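Exocyst complex component EXO70 (Saccharomyces cerevisiae, PDB 2B1E) acts as a subunit of the exocyst, the complex that tethers secretory vesicles to sites of exocytosis, and plays a role in assembling that complex. Local coordinates at residues G496-V501 against H547-P552; G32-G37 against R87-S92; S222-L227 against E251-V256. All blocks are in the same frame, centred on the assembly; numbering follows the deposited sequence.

Contact 1. Residues G496-V501 against H547-P552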
ATOM      1  N   GLY A 496     -34.030 -11.625 -42.939  1.00 13.96           N
ATOM      2  CA  GLY A 496     -32.932 -11.153 -42.122  1.00 12.42           C
ATOM      3  C   GLY A 496     -33.438 -10.455 -40.879  1.00 13.13           C
ATOM      4  O   GLY A 496     -32.894 -10.645 -39.789  1.00 13.31           O
ATOM      5  N   PHE A 497     -34.482  -9.646 -41.049  1.00 12.11           N
ATOM      6  CA  PHE A 497     -35.105  -8.901 -39.952  1.00 12.49           C
ATOM      7  C   PHE A 497     -35.671  -9.868 -38.902  1.00 12.60           C
ATOM      8  O   PHE A 497     -35.357  -9.778 -37.714  1.00 11.23           O
ATOM      9  CB  PHE A 497     -36.253  -8.032 -40.493  1.00 12.14           C
ATOM     10  CG  PHE A 497     -37.005  -7.280 -39.421  1.00 14.88           C
ATOM     11  CD1 PHE A 497     -36.423  -6.185 -38.775  1.00 12.98           C
ATOM     12  CD2 PHE A 497     -38.282  -7.686 -39.033  1.00 13.62           C
ATOM     13  CE1 PHE A 497     -37.098  -5.507 -37.753  1.00  9.85           C
ATOM     14  CE2 PHE A 497     -38.969  -7.015 -38.010  1.00 13.17           C
ATOM     15  CZ  PHE A 497     -38.372  -5.924 -37.369  1.00 11.74           C
ATOM     16  N   GLU A 498     -36.523 -10.780 -39.359  1.00 13.32           N
ATOM     17  CA  GLU A 498     -37.155 -11.760 -38.483  1.00 14.52           C
ATOM     18  C   GLU A 498     -36.144 -12.648 -37.763  1.00 15.24           C
ATOM     19  O   GLU A 498     -36.316 -12.975 -36.588  1.00 14.39           O
ATOM     20  CB  GLU A 498     -38.146 -12.608 -39.294  1.00 16.34           C
ATOM     21  CG  GLU A 498     -39.486 -11.902 -39.519  1.00 16.67           C
ATOM     22  CD  GLU A 498     -40.173 -12.325 -40.795  1.00 18.91           C
ATOM     23  OE1 GLU A 498     -39.891 -13.439 -41.284  1.00 19.25           O
ATOM     24  OE2 GLU A 498     -41.009 -11.549 -41.310  1.00 17.47           O
ATOM     25  N   ASP A 499     -35.086 -13.037 -38.462  1.00 14.54           N
ATOM     26  CA  ASP A 499     -34.059 -13.874 -37.852  1.00 15.53           C
ATOM     27  C   ASP A 499     -33.383 -13.106 -36.710  1.00 14.67           C
ATOM     28  O   ASP A 499     -33.116 -13.671 -35.649  1.00 10.52           O
ATOM     29  CB  ASP A 499     -33.014 -14.277 -38.896  1.00 16.52           C
ATOM     30  CG  ASP A 499     -32.034 -15.316 -38.377  1.00 18.79           C
ATOM     31  OD1 ASP A 499     -30.901 -14.948 -37.998  1.00 21.18           O
ATOM     32  OD2 ASP A 499     -32.404 -16.506 -38.350  1.00 23.04           O
ATOM     33  N   LEU A 500     -33.110 -11.819 -36.937  1.00 14.61           N
ATOM     34  CA  LEU A 500     -32.467 -10.986 -35.925  1.00 14.55           C
ATOM     35  C   LEU A 500     -33.415 -10.691 -34.773  1.00 12.68           C
ATOM     36  O   LEU A 500     -33.001 -10.690 -33.617  1.00 14.02           O
ATOM     37  CB  LEU A 500     -31.966  -9.664 -36.538  1.00 14.82           C
ATOM     38  CG  LEU A 500     -30.454  -9.423 -36.602  1.00 16.83           C
ATOM     39  CD1 LEU A 500     -30.161  -8.083 -37.276  1.00 16.35           C
ATOM     40  CD2 LEU A 500     -29.863  -9.441 -35.193  1.00 15.76           C
ATOM     41  N   VAL A 501     -34.683 -10.440 -35.077  1.00 11.42           N
ATOM     42  CA  VAL A 501     -35.648 -10.166 -34.015  1.00 11.16           C
ATOM     43  C   VAL A 501     -35.701 -11.373 -33.070  1.00 11.19           C
ATOM     44  O   VAL A 501     -35.634 -11.222 -31.858  1.00 10.92           O
ATOM     45  CB  VAL A 501     -37.060  -9.877 -34.597  1.00 12.55           C
ATOM     46  CG1 VAL A 501     -38.106  -9.789 -33.476  1.00 11.75           C
ATOM     47  CG2 VAL A 501     -37.030  -8.560 -35.375  1.00 12.14           C
ATOM     48  N   HIS A 547     -47.933  -7.594 -51.306  1.00 25.13           N
ATOM     49  CA  HIS A 547     -46.601  -8.040 -51.696  1.00 22.55           C
ATOM     50  C   HIS A 547     -45.496  -7.604 -50.756  1.00 21.45           C
ATOM     51  O   HIS A 547     -44.352  -8.034 -50.886  1.00 21.55           O
ATOM     52  CB  HIS A 547     -46.293  -7.557 -53.113  1.00 24.27           C
ATOM     53  CG  HIS A 547     -47.370  -7.885 -54.097  1.00 24.40           C
ATOM     54  ND1 HIS A 547     -48.549  -7.179 -54.170  1.00 26.19           N
ATOM     55  CD2 HIS A 547     -47.468  -8.878 -55.012  1.00 24.45           C
ATOM     56  CE1 HIS A 547     -49.330  -7.722 -55.086  1.00 25.11           C
ATOM     57  NE2 HIS A 547     -48.697  -8.755 -55.612  1.00 25.42           N
ATOM     58  N   ILE A 548     -45.843  -6.745 -49.811  1.00 19.31           N
ATOM     59  CA  ILE A 548     -44.883  -6.255 -48.839  1.00 16.79           C
ATOM     60  C   ILE A 548     -45.417  -6.590 -47.451  1.00 16.04           C
ATOM     61  O   ILE A 548     -46.422  -6.043 -47.013  1.00 14.53           O
ATOM     62  CB  ILE A 548     -44.695  -4.741 -48.989  1.00 15.60           C
ATOM     63  CG1 ILE A 548     -44.046  -4.438 -50.344  1.00 13.66           C
ATOM     64  CG2 ILE A 548     -43.840  -4.212 -47.855  1.00 18.05           C
ATOM     65  CD1 ILE A 548     -44.046  -2.956 -50.708  1.00 13.45           C
ATOM     66  N   LYS A 549     -44.729  -7.490 -46.759  1.00 16.96           N
ATOM     67  CA  LYS A 549     -45.159  -7.923 -45.432  1.00 16.02           C
ATOM     68  C   LYS A 549     -45.332  -6.821 -44.388  1.00 16.27           C
ATOM     69  O   LYS A 549     -46.345  -6.788 -43.682  1.00 13.34           O
ATOM     70  CB  LYS A 549     -44.191  -8.995 -44.899  1.00 17.25           C
ATOM     71  CG  LYS A 549     -44.658  -9.699 -43.628  1.00 18.71           C
ATOM     72  CD  LYS A 549     -43.783 -10.909 -43.302  1.00 19.80           C
ATOM     73  CE  LYS A 549     -44.275 -11.636 -42.059  1.00 22.10           C
ATOM     74  NZ  LYS A 549     -43.478 -12.870 -41.790  1.00 21.60           N
ATOM     75  N   TYR A 550     -44.360  -5.918 -44.288  1.00 14.10           N
ATOM     76  CA  TYR A 550     -44.417  -4.857 -43.286  1.00 14.78           C
ATOM     77  C   TYR A 550     -44.453  -3.422 -43.795  1.00 14.81           C
ATOM     78  O   TYR A 550     -43.678  -3.043 -44.677  1.00 13.68           O
ATOM     79  CB  TYR A 550     -43.207  -4.939 -42.344  1.00 14.71           C
ATOM     80  CG  TYR A 550     -42.975  -6.264 -41.664  1.00 16.19           C
ATOM     81  CD1 TYR A 550     -43.708  -6.636 -40.539  1.00 18.32           C
ATOM     82  CD2 TYR A 550     -41.983  -7.132 -42.119  1.00 15.32           C
ATOM     83  CE1 TYR A 550     -43.449  -7.842 -39.880  1.00 19.24           C
ATOM     84  CE2 TYR A 550     -41.721  -8.331 -41.471  1.00 15.46           C
ATOM     85  CZ  TYR A 550     -42.451  -8.679 -40.354  1.00 16.71           C
ATOM     86  OH  TYR A 550     -42.163  -9.854 -39.698  1.00 20.23           O
ATOM     87  N   THR A 551     -45.347  -2.621 -43.227  1.00 13.71           N
ATOM     88  CA  THR A 551     -45.373  -1.201 -43.550  1.00 12.62           C
ATOM     89  C   THR A 551     -44.380  -0.684 -42.510  1.00 12.87           C
ATOM     90  O   THR A 551     -44.063  -1.392 -41.543  1.00 11.27           O
ATOM     91  CB  THR A 551     -46.759  -0.550 -43.289  1.00 12.90           C
ATOM     92  OG1 THR A 551     -47.125  -0.725 -41.914  1.00 12.72           O
ATOM     93  CG2 THR A 551     -47.814  -1.170 -44.185  1.00 15.28           C
ATOM     94  N   PRO A 552     -43.842   0.531 -42.695  1.00 11.90           N
ATOM     95  CA  PRO A 552     -42.898   0.990 -41.677  1.00 12.61           C
ATOM     96  C   PRO A 552     -43.520   0.985 -40.277  1.00 13.19           C
ATOM     97  O   PRO A 552     -42.866   0.623 -39.296  1.00 13.98           O
ATOM     98  CB  PRO A 552     -42.532   2.388 -42.160  1.00 12.67           C
ATOM     99  CG  PRO A 552     -42.547   2.206 -43.682  1.00 12.68           C
ATOM    100  CD  PRO A 552     -43.824   1.409 -43.880  1.00 12.64           C
TER
HETATM  101  O   HOH W   1     -40.920 -14.247 -43.693  1.00 26.27           O

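Contact 2. Residues G32-G37 against R87-S92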
ATOM      1  N   GLY A  32      28.193   8.411  52.966  1.00 16.40           N
ATOM      2  CA  GLY A  32      27.379   8.128  51.798  1.00 17.18           C
ATOM      3  C   GLY A  32      27.047   9.342  50.958  1.00 16.37           C
ATOM      4  O   GLY A  32      27.008  10.464  51.455  1.00 17.30           O
ATOM      5  N   ILE A  33      26.788   9.109  49.676  1.00 15.77           N
ATOM      6  CA  ILE A  33      26.469  10.177  48.739  1.00 14.54           C
ATOM      7  C   ILE A  33      25.301  11.084  49.135  1.00 15.69           C
ATOM      8  O   ILE A  33      25.405  12.306  49.023  1.00 12.89           O
ATOM      9  CB  ILE A  33      26.190   9.596  47.318  1.00 15.90           C
ATOM     10  CG1 ILE A  33      27.453   8.899  46.794  1.00 14.34           C
ATOM     11  CG2 ILE A  33      25.763  10.719  46.360  1.00 12.61           C
ATOM     12  CD1 ILE A  33      27.246   8.076  45.542  1.00 16.45           C
ATOM     13  N   ASN A  34      24.188  10.509  49.593  1.00 14.28           N
ATOM     14  CA  ASN A  34      23.044  11.346  49.957  1.00 14.27           C
ATOM     15  C   ASN A  34      23.289  12.245  51.169  1.00 13.65           C
ATOM     16  O   ASN A  34      22.819  13.377  51.207  1.00 14.48           O
ATOM     17  CB  ASN A  34      21.795  10.488  50.210  1.00 14.95           C
ATOM     18  CG  ASN A  34      21.238   9.868  48.936  1.00 16.08           C
ATOM     19  OD1 ASN A  34      21.205  10.501  47.871  1.00 11.04           O
ATOM     20  ND2 ASN A  34      20.773   8.632  49.047  1.00 15.14           N
ATOM     21  N   GLN A  35      24.005  11.747  52.170  1.00 14.98           N
ATOM     22  CA  GLN A  35      24.263  12.561  53.361  1.00 15.26           C
ATOM     23  C   GLN A  35      25.281  13.661  53.086  1.00 16.15           C
ATOM     24  O   GLN A  35      25.137  14.798  53.542  1.00 13.91           O
ATOM     25  CB  GLN A  35      24.765  11.690  54.504  1.00 19.85           C
ATOM     26  CG  GLN A  35      24.701  12.392  55.847  1.00 24.01           C
ATOM     27  CD  GLN A  35      25.277  11.561  56.958  1.00 28.94           C
ATOM     28  OE1 GLN A  35      24.892  10.404  57.150  1.00 31.91           O
ATOM     29  NE2 GLN A  35      26.207  12.143  57.709  1.00 31.83           N
ATOM     30  N   VAL A  36      26.303  13.314  52.312  1.00 12.84           N
ATOM     31  CA  VAL A  36      27.361  14.247  51.965  1.00 13.77           C
ATOM     32  C   VAL A  36      26.919  15.276  50.941  1.00 11.50           C
ATOM     33  O   VAL A  36      27.265  16.454  51.048  1.00 12.78           O
ATOM     34  CB  VAL A  36      28.581  13.491  51.382  1.00 13.03           C
ATOM     35  CG1 VAL A  36      29.694  14.477  51.036  1.00 13.01           C
ATOM     36  CG2 VAL A  36      29.064  12.452  52.375  1.00 13.32           C
ATOM     37  N   GLY A  37      26.142  14.822  49.960  1.00  9.96           N
ATOM     38  CA  GLY A  37      25.697  15.679  48.872  1.00  9.95           C
ATOM     39  C   GLY A  37      26.559  15.214  47.698  1.00 10.78           C
ATOM     40  O   GLY A  37      27.788  15.162  47.819  1.00  7.78           O
ATOM     41  N   ARG A  87      29.130   4.567  40.771  1.00 11.75           N
ATOM     42  CA  ARG A  87      28.537   3.749  39.727  1.00 11.75           C
ATOM     43  C   ARG A  87      27.250   3.101  40.216  1.00 11.05           C
ATOM     44  O   ARG A  87      26.266   3.062  39.489  1.00 10.21           O
ATOM     45  CB  ARG A  87      29.510   2.665  39.269  1.00 11.97           C
ATOM     46  CG  ARG A  87      30.717   3.207  38.535  1.00 15.69           C
ATOM     47  CD  ARG A  87      31.589   2.087  37.978  1.00 17.21           C
ATOM     48  NE  ARG A  87      32.921   2.608  37.707  1.00 20.46           N
ATOM     49  CZ  ARG A  87      33.945   2.510  38.549  1.00 22.29           C
ATOM     50  NH1 ARG A  87      33.799   1.891  39.714  1.00 23.05           N
ATOM     51  NH2 ARG A  87      35.108   3.067  38.236  1.00 26.14           N
ATOM     52  N   VAL A  88      27.271   2.572  41.437  1.00 11.58           N
ATOM     53  CA  VAL A  88      26.080   1.947  42.020  1.00 13.17           C
ATOM     54  C   VAL A  88      24.941   2.972  42.050  1.00 12.12           C
ATOM     55  O   VAL A  88      23.796   2.691  41.676  1.00 12.68           O
ATOM     56  CB  VAL A  88      26.349   1.474  43.488  1.00 11.08           C
ATOM     57  CG1 VAL A  88      25.041   1.029  44.140  1.00 10.94           C
ATOM     58  CG2 VAL A  88      27.347   0.332  43.489  1.00 11.22           C
ATOM     59  N   TYR A  89      25.274   4.169  42.503  1.00 12.78           N
ATOM     60  CA  TYR A  89      24.314   5.263  42.611  1.00 13.12           C
ATOM     61  C   TYR A  89      23.767   5.651  41.233  1.00 13.08           C
ATOM     62  O   TYR A  89      22.574   5.929  41.080  1.00  9.53           O
ATOM     63  CB  TYR A  89      25.000   6.472  43.251  1.00 11.79           C
ATOM     64  CG  TYR A  89      24.054   7.520  43.789  1.00 12.52           C
ATOM     65  CD1 TYR A  89      23.458   7.370  45.037  1.00 11.19           C
ATOM     66  CD2 TYR A  89      23.786   8.680  43.063  1.00 11.01           C
ATOM     67  CE1 TYR A  89      22.621   8.354  45.559  1.00 12.91           C
ATOM     68  CE2 TYR A  89      22.959   9.663  43.567  1.00 12.54           C
ATOM     69  CZ  TYR A  89      22.380   9.497  44.822  1.00 14.02           C
ATOM     70  OH  TYR A  89      21.593  10.488  45.340  1.00 12.26           O
ATOM     71  N   PHE A  90      24.660   5.694  40.249  1.00 12.59           N
ATOM     72  CA  PHE A  90      24.318   6.031  38.867  1.00 13.75           C
ATOM     73  C   PHE A  90      23.308   5.013  38.318  1.00 12.11           C
ATOM     74  O   PHE A  90      22.251   5.372  37.785  1.00 12.62           O
ATOM     75  CB  PHE A  90      25.602   6.006  38.023  1.00 10.67           C
ATOM     76  CG  PHE A  90      25.430   6.474  36.591  1.00 10.67           C
ATOM     77  CD1 PHE A  90      25.263   7.828  36.291  1.00  9.71           C
ATOM     78  CD2 PHE A  90      25.517   5.564  35.535  1.00 13.25           C
ATOM     79  CE1 PHE A  90      25.196   8.267  34.955  1.00 11.59           C
ATOM     80  CE2 PHE A  90      25.450   5.990  34.199  1.00  9.89           C
ATOM     81  CZ  PHE A  90      25.290   7.345  33.913  1.00 11.68           C
ATOM     82  N   ILE A  91      23.654   3.742  38.455  1.00 11.51           N
ATOM     83  CA  ILE A  91      22.822   2.640  37.982  1.00 12.11           C
ATOM     84  C   ILE A  91      21.476   2.620  38.713  1.00 13.19           C
ATOM     85  O   ILE A  91      20.433   2.309  38.134  1.00  9.97           O
ATOM     86  CB  ILE A  91      23.561   1.295  38.201  1.00 11.87           C
ATOM     87  CG1 ILE A  91      24.786   1.219  37.272  1.00 12.73           C
ATOM     88  CG2 ILE A  91      22.636   0.139  37.923  1.00 13.43           C
ATOM     89  CD1 ILE A  91      25.716   0.033  37.557  1.00 14.00           C
ATOM     90  N   SER A  92      21.497   2.960  39.991  1.00 11.85           N
ATOM     91  CA  SER A  92      20.269   2.974  40.758  1.00 14.17           C
ATOM     92  C   SER A  92      19.285   4.019  40.215  1.00 15.04           C
ATOM     93  O   SER A  92      18.102   3.731  40.035  1.00 13.22           O
ATOM     94  CB  SER A  92      20.579   3.255  42.228  1.00 13.30           C
ATOM     95  OG  SER A  92      19.384   3.321  42.964  1.00 16.28           O
TER

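Contact 3. Residues S222-L227 against E251-V256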
ATOM      1  N   SER A 222      17.249  -3.760  15.597  1.00 31.38           N
ATOM      2  CA  SER A 222      17.472  -5.148  15.219  1.00 32.30           C
ATOM      3  C   SER A 222      16.226  -5.952  15.579  1.00 32.30           C
ATOM      4  O   SER A 222      15.745  -6.759  14.786  1.00 34.31           O
ATOM      5  CB  SER A 222      18.695  -5.702  15.959  1.00 33.85           C
ATOM      6  OG  SER A 222      19.016  -7.013  15.521  1.00 36.87           O
ATOM      7  N   ALA A 223      15.701  -5.710  16.776  1.00 31.04           N
ATOM      8  CA  ALA A 223      14.510  -6.399  17.256  1.00 30.29           C
ATOM      9  C   ALA A 223      13.303  -6.101  16.374  1.00 30.53           C
ATOM     10  O   ALA A 223      12.470  -6.975  16.124  1.00 28.90           O
ATOM     11  CB  ALA A 223      14.218  -5.984  18.690  1.00 29.94           C
ATOM     12  N   TYR A 224      13.213  -4.857  15.914  1.00 29.56           N
ATOM     13  CA  TYR A 224      12.113  -4.434  15.057  1.00 29.98           C
ATOM     14  C   TYR A 224      12.230  -5.078  13.685  1.00 30.80           C
ATOM     15  O   TYR A 224      11.278  -5.692  13.194  1.00 30.97           O
ATOM     16  CB  TYR A 224      12.118  -2.910  14.896  1.00 27.63           C
ATOM     17  CG  TYR A 224      11.161  -2.401  13.840  1.00 26.85           C
ATOM     18  CD1 TYR A 224       9.800  -2.262  14.110  1.00 25.46           C
ATOM     19  CD2 TYR A 224      11.616  -2.074  12.564  1.00 26.87           C
ATOM     20  CE1 TYR A 224       8.914  -1.806  13.132  1.00 26.32           C
ATOM     21  CE2 TYR A 224      10.741  -1.620  11.579  1.00 27.88           C
ATOM     22  CZ  TYR A 224       9.393  -1.486  11.869  1.00 27.59           C
ATOM     23  OH  TYR A 224       8.532  -1.013  10.902  1.00 29.03           O
ATOM     24  N   ALA A 225      13.401  -4.925  13.072  1.00 30.73           N
ATOM     25  CA  ALA A 225      13.666  -5.467  11.750  1.00 33.42           C
ATOM     26  C   ALA A 225      13.429  -6.971  11.687  1.00 35.48           C
ATOM     27  O   ALA A 225      12.958  -7.486  10.670  1.00 35.74           O
ATOM     28  CB  ALA A 225      15.094  -5.145  11.332  1.00 33.06           C
ATOM     29  N   LYS A 226      13.755  -7.679  12.767  1.00 36.57           N
ATOM     30  CA  LYS A 226      13.553  -9.121  12.782  1.00 38.37           C
ATOM     31  C   LYS A 226      12.065  -9.450  12.800  1.00 39.19           C
ATOM     32  O   LYS A 226      11.601 -10.293  12.036  1.00 38.98           O
ATOM     33  CB  LYS A 226      14.238  -9.764  13.990  1.00 39.05           C
ATOM     34  CG  LYS A 226      13.993 -11.265  14.068  1.00 40.66           C
ATOM     35  CD  LYS A 226      14.968 -11.979  14.981  1.00 41.38           C
ATOM     36  CE  LYS A 226      14.703 -13.482  14.960  1.00 41.84           C
ATOM     37  NZ  LYS A 226      15.772 -14.270  15.638  1.00 41.68           N
ATOM     38  N   LEU A 227      11.325  -8.777  13.676  1.00 39.46           N
ATOM     39  CA  LEU A 227       9.887  -8.990  13.790  1.00 40.09           C
ATOM     40  C   LEU A 227       9.238  -8.602  12.463  1.00 39.80           C
ATOM     41  O   LEU A 227       8.277  -9.231  12.018  1.00 40.01           O
ATOM     42  CB  LEU A 227       9.327  -8.127  14.924  1.00 41.21           C
ATOM     43  CG  LEU A 227       7.997  -8.511  15.577  1.00 43.83           C
ATOM     44  CD1 LEU A 227       7.647  -7.465  16.627  1.00 44.18           C
ATOM     45  CD2 LEU A 227       6.895  -8.600  14.539  1.00 44.67           C
ATOM     46  N   GLU A 251       3.877   1.470   6.042  1.00 33.13           N
ATOM     47  CA  GLU A 251       3.650   2.632   6.895  1.00 34.09           C
ATOM     48  C   GLU A 251       4.517   2.558   8.154  1.00 33.31           C
ATOM     49  O   GLU A 251       5.013   3.573   8.646  1.00 32.99           O
ATOM     50  CB  GLU A 251       2.175   2.697   7.293  1.00 36.79           C
ATOM     51  CG  GLU A 251       1.860   3.785   8.307  1.00 41.64           C
ATOM     52  CD  GLU A 251       0.462   3.662   8.881  1.00 45.22           C
ATOM     53  OE1 GLU A 251       0.157   4.396   9.849  1.00 45.57           O
ATOM     54  OE2 GLU A 251      -0.332   2.835   8.366  1.00 46.08           O
ATOM     55  N   SER A 252       4.684   1.348   8.673  1.00 31.65           N
ATOM     56  CA  SER A 252       5.484   1.124   9.867  1.00 29.87           C
ATOM     57  C   SER A 252       6.938   1.497   9.620  1.00 29.22           C
ATOM     58  O   SER A 252       7.483   2.375  10.292  1.00 29.26           O
ATOM     59  CB  SER A 252       5.395  -0.343  10.287  1.00 30.04           C
ATOM     60  OG  SER A 252       6.112  -0.573  11.485  1.00 30.84           O
ATOM     61  N   ILE A 253       7.566   0.835   8.649  1.00 26.75           N
ATOM     62  CA  ILE A 253       8.963   1.101   8.335  1.00 27.96           C
ATOM     63  C   ILE A 253       9.194   2.567   7.949  1.00 28.16           C
ATOM     64  O   ILE A 253      10.261   3.123   8.220  1.00 27.10           O
ATOM     65  CB  ILE A 253       9.474   0.175   7.195  1.00 29.29           C
ATOM     66  CG1 ILE A 253      10.998   0.285   7.074  1.00 28.32           C
ATOM     67  CG2 ILE A 253       8.825   0.551   5.871  1.00 28.85           C
ATOM     68  CD1 ILE A 253      11.747  -0.245   8.275  1.00 28.21           C
ATOM     69  N   ASN A 254       8.203   3.194   7.318  1.00 27.66           N
ATOM     70  CA  ASN A 254       8.338   4.599   6.945  1.00 27.72           C
ATOM     71  C   ASN A 254       8.403   5.461   8.204  1.00 27.21           C
ATOM     72  O   ASN A 254       9.267   6.329   8.324  1.00 27.24           O
ATOM     73  CB  ASN A 254       7.162   5.057   6.076  1.00 28.18           C
ATOM     74  CG  ASN A 254       7.258   4.555   4.647  1.00 28.70           C
ATOM     75  OD1 ASN A 254       8.195   3.839   4.287  1.00 30.25           O
ATOM     76  ND2 ASN A 254       6.288   4.933   3.825  1.00 28.01           N
ATOM     77  N   ASP A 255       7.486   5.225   9.136  1.00 26.30           N
ATOM     78  CA  ASP A 255       7.465   5.990  10.382  1.00 26.81           C
ATOM     79  C   ASP A 255       8.766   5.828  11.174  1.00 25.92           C
ATOM     80  O   ASP A 255       9.275   6.789  11.751  1.00 24.95           O
ATOM     81  CB  ASP A 255       6.278   5.571  11.256  1.00 28.63           C
ATOM     82  CG  ASP A 255       4.946   6.072  10.714  1.00 32.87           C
ATOM     83  OD1 ASP A 255       4.958   6.965   9.838  1.00 34.28           O
ATOM     84  OD2 ASP A 255       3.887   5.581  11.173  1.00 32.98           O
ATOM     85  N   VAL A 256       9.303   4.612  11.202  1.00 23.83           N
ATOM     86  CA  VAL A 256      10.537   4.366  11.932  1.00 25.20           C
ATOM     87  C   VAL A 256      11.699   5.073  11.249  1.00 25.41           C
ATOM     88  O   VAL A 256      12.500   5.732  11.907  1.00 22.04           O
ATOM     89  CB  VAL A 256      10.844   2.849  12.043  1.00 26.65           C
ATOM     90  CG1 VAL A 256      12.230   2.632  12.635  1.00 29.19           C
ATOM     91  CG2 VAL A 256       9.804   2.176  12.922  1.00 26.32           C
TER

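Contact 1. Residues G496-V501 against H547-P552
Glu498, on the helix that carries residues 496-501, meets Lys549 and Tyr550 of the loop leading into helix 552-563, in the C-terminal helical bundle of the Exo70 rod. One carboxylate oxygen takes both donors. The ammonium NZ of Lys549 lies 2.8 Å from Glu498 OE2 in a salt bridge and approaches from above the carboxylate plane, 47° out of it. Tyr550 OH donates to the same oxygen, with 2.6 Å between OH and OE2, and comes from the anti side much nearer the plane. The other oxygen, Glu498 OE1, accepts a bond from a water at 2.7 Å, and that water also receives a long, weak bond from Lys549 NZ. The lysine can span the gap because its chain is fully extended; it runs opposite to the glutamate, and its CG lies over the centre of one face of the Tyr550 ring. Next to the salt bridge, Phe497 turns a ring edge toward the face of Tyr550, a T-shaped pair with centroids 5.7 Å apart and planes at 68°. Leu555 of helix 552-563 touches both rings, so that helix packs against the pair contributed by helix 483-504 and the loop. With Glu498 cut back to an alanine, the Lys549 ammonium would probably lose its countercharge here and the Tyr550 hydroxyl this acceptor, leaving the phenol end freer to shift. The backbone of Tyr550 is tied as well, its carbonyl O accepting from Tyr530 OH of helix 512-537. Between the two rings themselves, the nearest atoms are Phe497 CD2 and Tyr550 CE2, 4.3 Å apart.

Contact 2. Residues G32-G37 against R87-S92
Tyr89 swings its ring out to Ile33 and Asn34 because its CG stands anti to the backbone N (chi1 -163°), while Asn34 holds CG beside its own backbone N, which brings the amide to the phenol end of the ring. The two residues of the short helix 33-36 divide the tyrosine between them. Ile33 lies over one face: its CG2 methyl sits 4.0 Å from the centroid of the Tyr89 ring and only 12° off the ring normal, a well-centred CH-pi contact. The other branch reaches back toward the root of the tyrosine, where Ile33 CD1 packs 3.6 Å from Tyr89 CB. A single isoleucine therefore follows the tyrosine from its CB to the middle of the ring. Both segments belong to the N-terminal helical part of the Exo70 rod, where one turn of helix, set off by Gly32 and Gly37, both with positive phi, leans against the long helix 66-94. Ile33 also reaches Leu86 of that helix and Tyr41 of the following helix 38-56, so its side chain touches both helices. At the far end of the ring, Tyr89 OH donates to Asn34 OD1 at 2.6 Å. The C=O...donor angle is 147°, and the hydroxyl is tilted somewhat from the carbonyl plane. The amide and ring planes are steeply inclined, yet the amide nitrogen keeps near the ring: Asn34 ND2 lies in the ring plane at its edge, 4.0 Å from Tyr89 CE1. On another side of helix 66-94, Phe90 packs against Leu127 of helix 117-132 and Ile139 of helix 136-155.

Contact 3. Residues S222-L227 against E251-V256
Tyr224 spans the space between two nearly antiparallel helices, whose short segments 222-227 and 251-256 run at 164° to each other with their axes 12.0 Å apart at closest approach. At that spacing the long aromatic side chain alone carries the first helix's share of the contact, meeting Ser252, Ile253 and Val256 on the facing helix. Its CG is turned anti to the backbone N (chi1 170°), which sends the ring across the gap with the hydroxyl leading. There Tyr224 OH and Ser252 OG are hydrogen-bonded at 2.5 Å, a short bond in which OG lies in the plane of the ring at its edge. Ser252 OG is bonded in turn to Thr184 OG1 of helix 180-201, so the buried phenol joins a chain of hydroxyls through three helices. The backbone N of Ile253, 3.1 Å from Tyr224 OH, is too poorly angled to count as a hydrogen bond. The rest of the contact is apolar. Ile253 crosses the tyrosine at about a right angle and brings CD1 to the ring edge, 3.7 Å from Tyr224 CE2. Val256, sliding past in the opposite direction, lays CG2 over one face, where it makes a CH-pi contact 4.1 Å from the centroid of the Tyr224 ring, displaced toward the rim. Leu187 of helix 180-201 and Leu271 of helix 268-299 also touch the tyrosine. Three other helices thus meet on the ring that helix 209-233 contributes, as in the buried core of the antiparallel helical packing from which the elongated Exo70 rod is built.

The three contacts are spread along the elongated chain and do not touch one another. Contact 2 lies toward the N-terminal end, contact 3 nearer the middle, about 16 Å from the centre of the chain, and contact 1 toward the C-terminal end. The centres of contacts 1 and 2 are about 110 Å apart, on opposite sides of the chain's centre, whereas contact 3 lies about 38 Å from contact 2 and 74 Å from contact 1, centre to centre. Along the sequence the order is contact 2, contact 3, contact 1, each closing before the next opens, as suits a rod assembled from successive local helical packings. Contacts 1 and 3 both belong to the conserved C-terminal region of Exo70, contact 2 to the N-terminal one.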